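PDB 6THK: pyocin S5 from Pseudomonas aeruginosa PAO1, which probably kills target bacteria as a channel-forming bacteriocin that depolarises the cytoplasmic membrane, and binds zinc ions. Local coordinates for residues K332-K337 and R341-A346. The protein carries 1 engineered substitution. Numbering follows the deposited sequence.
Sequences KEVTEK and RTSEMA. With ZN (zinc ion), chain J.
Val334 sets its CG1 methyl on the backbone of Ser343, 3.5 Å from Ser343 CA, and the same methyl lies 3.7 Å from Ser343 CB. This branch stands anti to the backbone N (chi1 160°), which carries it across to the facing helix. Thr335 flanks the serine with its hydroxyl, Thr335 OG1 lying 3.2 Å from Ser343 CB. The Ser343 hydroxyl reaches back to helix 272-338 and hydrogen-bonds the carbonyl oxygen of Tyr331; Thr335 OG1 makes a weak hydrogen bond to that same oxygen. The buried serine hydroxyl is thus satisfied by helix backbone. The small Ser343 side chain probably helps the axes of segments 332-337 and 341-346 come to 8.1 Å, running roughly antiparallel at 150°. The motif is a helical hairpin: the long helix 272-338 ends and helix 340-353 turns back along it, within the colicin pore-forming domain. Thr342, at the margin of the Val334 contact, packs on Ile469, Phe472 and Met476 of helix 468-481. The far side of helix 272-338 is exposed and bears charge. There Glu333 and Glu336, three residues apart, nearly one helical turn, hold a zinc ion through Glu333 OE1 at 2.3 Å and Glu336 OE2 at 2.2 Å. The Glu333 chain bends at chi2 (66°) to reach the metal, whereas Glu336 runs extended beyond CG.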
ATOM      1  N   LYS A 332      38.521  -7.760 -41.473  1.00 42.43           N
ATOM      2  CA  LYS A 332      39.555  -8.763 -41.279  1.00 42.71           C
ATOM      3  C   LYS A 332      39.380  -9.925 -42.240  1.00 50.31           C
ATOM      4  O   LYS A 332      40.331 -10.374 -42.855  1.00 51.41           O
ATOM      5  CB  LYS A 332      39.520  -9.295 -39.851  1.00 45.10           C
ATOM      6  CG  LYS A 332      40.108  -8.366 -38.807  1.00 53.91           C
ATOM      7  CD  LYS A 332      39.969  -8.967 -37.421  1.00 65.72           C
ATOM      8  CE  LYS A 332      39.746  -7.893 -36.373  1.00 78.84           C
ATOM      9  NZ  LYS A 332      38.509  -8.124 -35.578  1.00 87.55           N
ATOM     10  N   GLU A 333      38.142 -10.386 -42.384  1.00 48.00           N
ATOM     11  CA  GLU A 333      37.813 -11.491 -43.278  1.00 47.64           C
ATOM     12  C   GLU A 333      38.082 -11.121 -44.727  1.00 48.62           C
ATOM     13  O   GLU A 333      38.492 -11.953 -45.521  1.00 49.25           O
ATOM     14  CB  GLU A 333      36.380 -11.963 -43.084  1.00 49.69           C
ATOM     15  CG  GLU A 333      36.041 -13.212 -43.875  1.00 66.12           C
ATOM     16  CD  GLU A 333      36.798 -14.439 -43.410  1.00 97.24           C
ATOM     17  OE1 GLU A 333      36.852 -14.680 -42.191  1.00 90.17           O
ATOM     18  OE2 GLU A 333      37.331 -15.167 -44.267  1.00 98.42           O
ATOM     19  N   VAL A 334      37.800  -9.871 -45.076  1.00 42.13           N
ATOM     20  CA  VAL A 334      38.058  -9.364 -46.407  1.00 40.30           C
ATOM     21  C   VAL A 334      39.559  -9.387 -46.683  1.00 47.79           C
ATOM     22  O   VAL A 334      39.980  -9.689 -47.786  1.00 47.27           O
ATOM     23  CB  VAL A 334      37.502  -7.949 -46.598  1.00 42.99           C
ATOM     24  CG1 VAL A 334      38.181  -7.271 -47.769  1.00 43.33           C
ATOM     25  CG2 VAL A 334      36.000  -8.001 -46.811  1.00 41.77           C
ATOM     26  N   THR A 335      40.363  -9.032 -45.685  1.00 46.68           N
ATOM     27  CA  THR A 335      41.809  -9.077 -45.821  1.00 46.54           C
ATOM     28  C   THR A 335      42.248 -10.513 -46.043  1.00 52.59           C
ATOM     29  O   THR A 335      43.072 -10.790 -46.893  1.00 53.03           O
ATOM     30  CB  THR A 335      42.518  -8.579 -44.554  1.00 48.30           C
ATOM     31  OG1 THR A 335      42.366  -7.168 -44.425  1.00 44.85           O
ATOM     32  CG2 THR A 335      43.990  -8.893 -44.623  1.00 45.71           C
ATOM     33  N   GLU A 336      41.661 -11.435 -45.296  1.00 50.34           N
ATOM     34  CA  GLU A 336      42.016 -12.838 -45.410  1.00 50.39           C
ATOM     35  C   GLU A 336      41.723 -13.410 -46.789  1.00 54.32           C
ATOM     36  O   GLU A 336      42.535 -14.131 -47.338  1.00 55.61           O
ATOM     37  CB  GLU A 336      41.260 -13.662 -44.364  1.00 51.87           C
ATOM     38  CG  GLU A 336      41.959 -13.820 -43.024  1.00 66.13           C
ATOM     39  CD  GLU A 336      41.146 -14.644 -42.039  1.00 99.93           C
ATOM     40  OE1 GLU A 336      41.122 -14.292 -40.843  1.00 95.90           O
ATOM     41  OE2 GLU A 336      40.526 -15.646 -42.459  1.00102.91           O
ATOM     42  N   LYS A 337      40.583 -13.055 -47.362  1.00 49.41           N
ATOM     43  CA  LYS A 337      40.171 -13.590 -48.657  1.00 48.33           C
ATOM     44  C   LYS A 337      40.563 -12.791 -49.904  1.00 53.11           C
ATOM     45  O   LYS A 337      40.794 -13.368 -50.955  1.00 54.42           O
ATOM     46  CB  LYS A 337      38.658 -13.843 -48.653  1.00 49.96           C
ATOM     47  CG  LYS A 337      38.136 -14.564 -49.879  1.00 60.04           C
ATOM     48  CD  LYS A 337      37.623 -15.955 -49.545  1.00 70.91           C
ATOM     49  CE  LYS A 337      37.463 -16.793 -50.804  1.00 81.96           C
ATOM     50  NZ  LYS A 337      36.423 -17.852 -50.682  1.00 84.82           N
ATOM     51  N   ARG A 341      44.702  -4.359 -49.638  1.00 41.86           N
ATOM     52  CA  ARG A 341      44.209  -3.268 -50.487  1.00 41.56           C
ATOM     53  C   ARG A 341      42.668  -3.236 -50.674  1.00 45.75           C
ATOM     54  O   ARG A 341      42.097  -2.139 -50.737  1.00 46.15           O
ATOM     55  CB  ARG A 341      44.918  -3.282 -51.850  1.00 40.29           C
ATOM     56  CG  ARG A 341      44.757  -1.972 -52.615  1.00 43.82           C
ATOM     57  CD  ARG A 341      45.357  -2.002 -53.989  1.00 48.72           C
ATOM     58  NE  ARG A 341      44.914  -0.826 -54.729  1.00 64.44           N
ATOM     59  CZ  ARG A 341      45.314  -0.506 -55.953  1.00 84.46           C
ATOM     60  NH1 ARG A 341      46.189  -1.281 -56.591  1.00 81.99           N
ATOM     61  NH2 ARG A 341      44.856   0.589 -56.547  1.00 65.04           N
ATOM     62  N   THR A 342      42.012  -4.420 -50.803  1.00 40.22           N
ATOM     63  CA  THR A 342      40.554  -4.492 -50.962  1.00 38.84           C
ATOM     64  C   THR A 342      39.869  -4.068 -49.663  1.00 42.39           C
ATOM     65  O   THR A 342      38.941  -3.255 -49.693  1.00 40.87           O
ATOM     66  CB  THR A 342      40.109  -5.858 -51.512  1.00 44.87           C
ATOM     67  OG1 THR A 342      40.863  -6.140 -52.702  1.00 45.97           O
ATOM     68  CG2 THR A 342      38.618  -5.877 -51.871  1.00 43.48           C
ATOM     69  N   SER A 343      40.388  -4.563 -48.520  1.00 39.83           N
ATOM     70  CA  SER A 343      39.909  -4.234 -47.173  1.00 39.55           C
ATOM     71  C   SER A 343      40.070  -2.753 -46.824  1.00 44.24           C
ATOM     72  O   SER A 343      39.203  -2.170 -46.157  1.00 43.37           O
ATOM     73  CB  SER A 343      40.627  -5.078 -46.136  1.00 41.07           C
ATOM     74  OG  SER A 343      39.815  -5.100 -44.981  1.00 46.51           O
ATOM     75  N   GLU A 344      41.187  -2.160 -47.253  1.00 40.98           N
ATOM     76  CA  GLU A 344      41.458  -0.740 -47.059  1.00 41.73           C
ATOM     77  C   GLU A 344      40.464   0.047 -47.931  1.00 45.37           C
ATOM     78  O   GLU A 344      39.954   1.066 -47.499  1.00 45.43           O
ATOM     79  CB  GLU A 344      42.931  -0.425 -47.429  1.00 43.60           C
ATOM     80  CG  GLU A 344      43.347   1.042 -47.338  1.00 62.61           C
ATOM     81  CD  GLU A 344      43.132   1.784 -46.022  1.00 97.09           C
ATOM     82  OE1 GLU A 344      43.251   1.159 -44.940  1.00 99.75           O
ATOM     83  OE2 GLU A 344      42.883   3.011 -46.080  1.00 92.60           O
ATOM     84  N   MET A 345      40.169  -0.449 -49.139  1.00 43.48           N
ATOM     85  CA  MET A 345      39.190   0.196 -50.026  1.00 43.21           C
ATOM     86  C   MET A 345      37.766   0.112 -49.423  1.00 43.94           C
ATOM     87  O   MET A 345      37.045   1.101 -49.471  1.00 42.09           O
ATOM     88  CB  MET A 345      39.255  -0.364 -51.451  1.00 45.31           C
ATOM     89  CG  MET A 345      38.337   0.356 -52.436  1.00 49.47           C
ATOM     90  SD  MET A 345      38.672   2.123 -52.495  1.00 54.84           S
ATOM     91  CE  MET A 345      36.997   2.785 -52.298  1.00 52.01           C
ATOM     92  N   ALA A 346      37.400  -1.039 -48.814  1.00 38.76           N
ATOM     93  CA  ALA A 346      36.101  -1.197 -48.163  1.00 37.79           C
ATOM     94  C   ALA A 346      36.043  -0.222 -46.959  1.00 41.60           C
ATOM     95  O   ALA A 346      35.080   0.550 -46.836  1.00 40.06           O
ATOM     96  CB  ALA A 346      35.902  -2.639 -47.697  1.00 37.82           C
TER
HETATM   97 ZN    ZN J 609      38.625 -15.972 -41.461  1.00123.93          ZN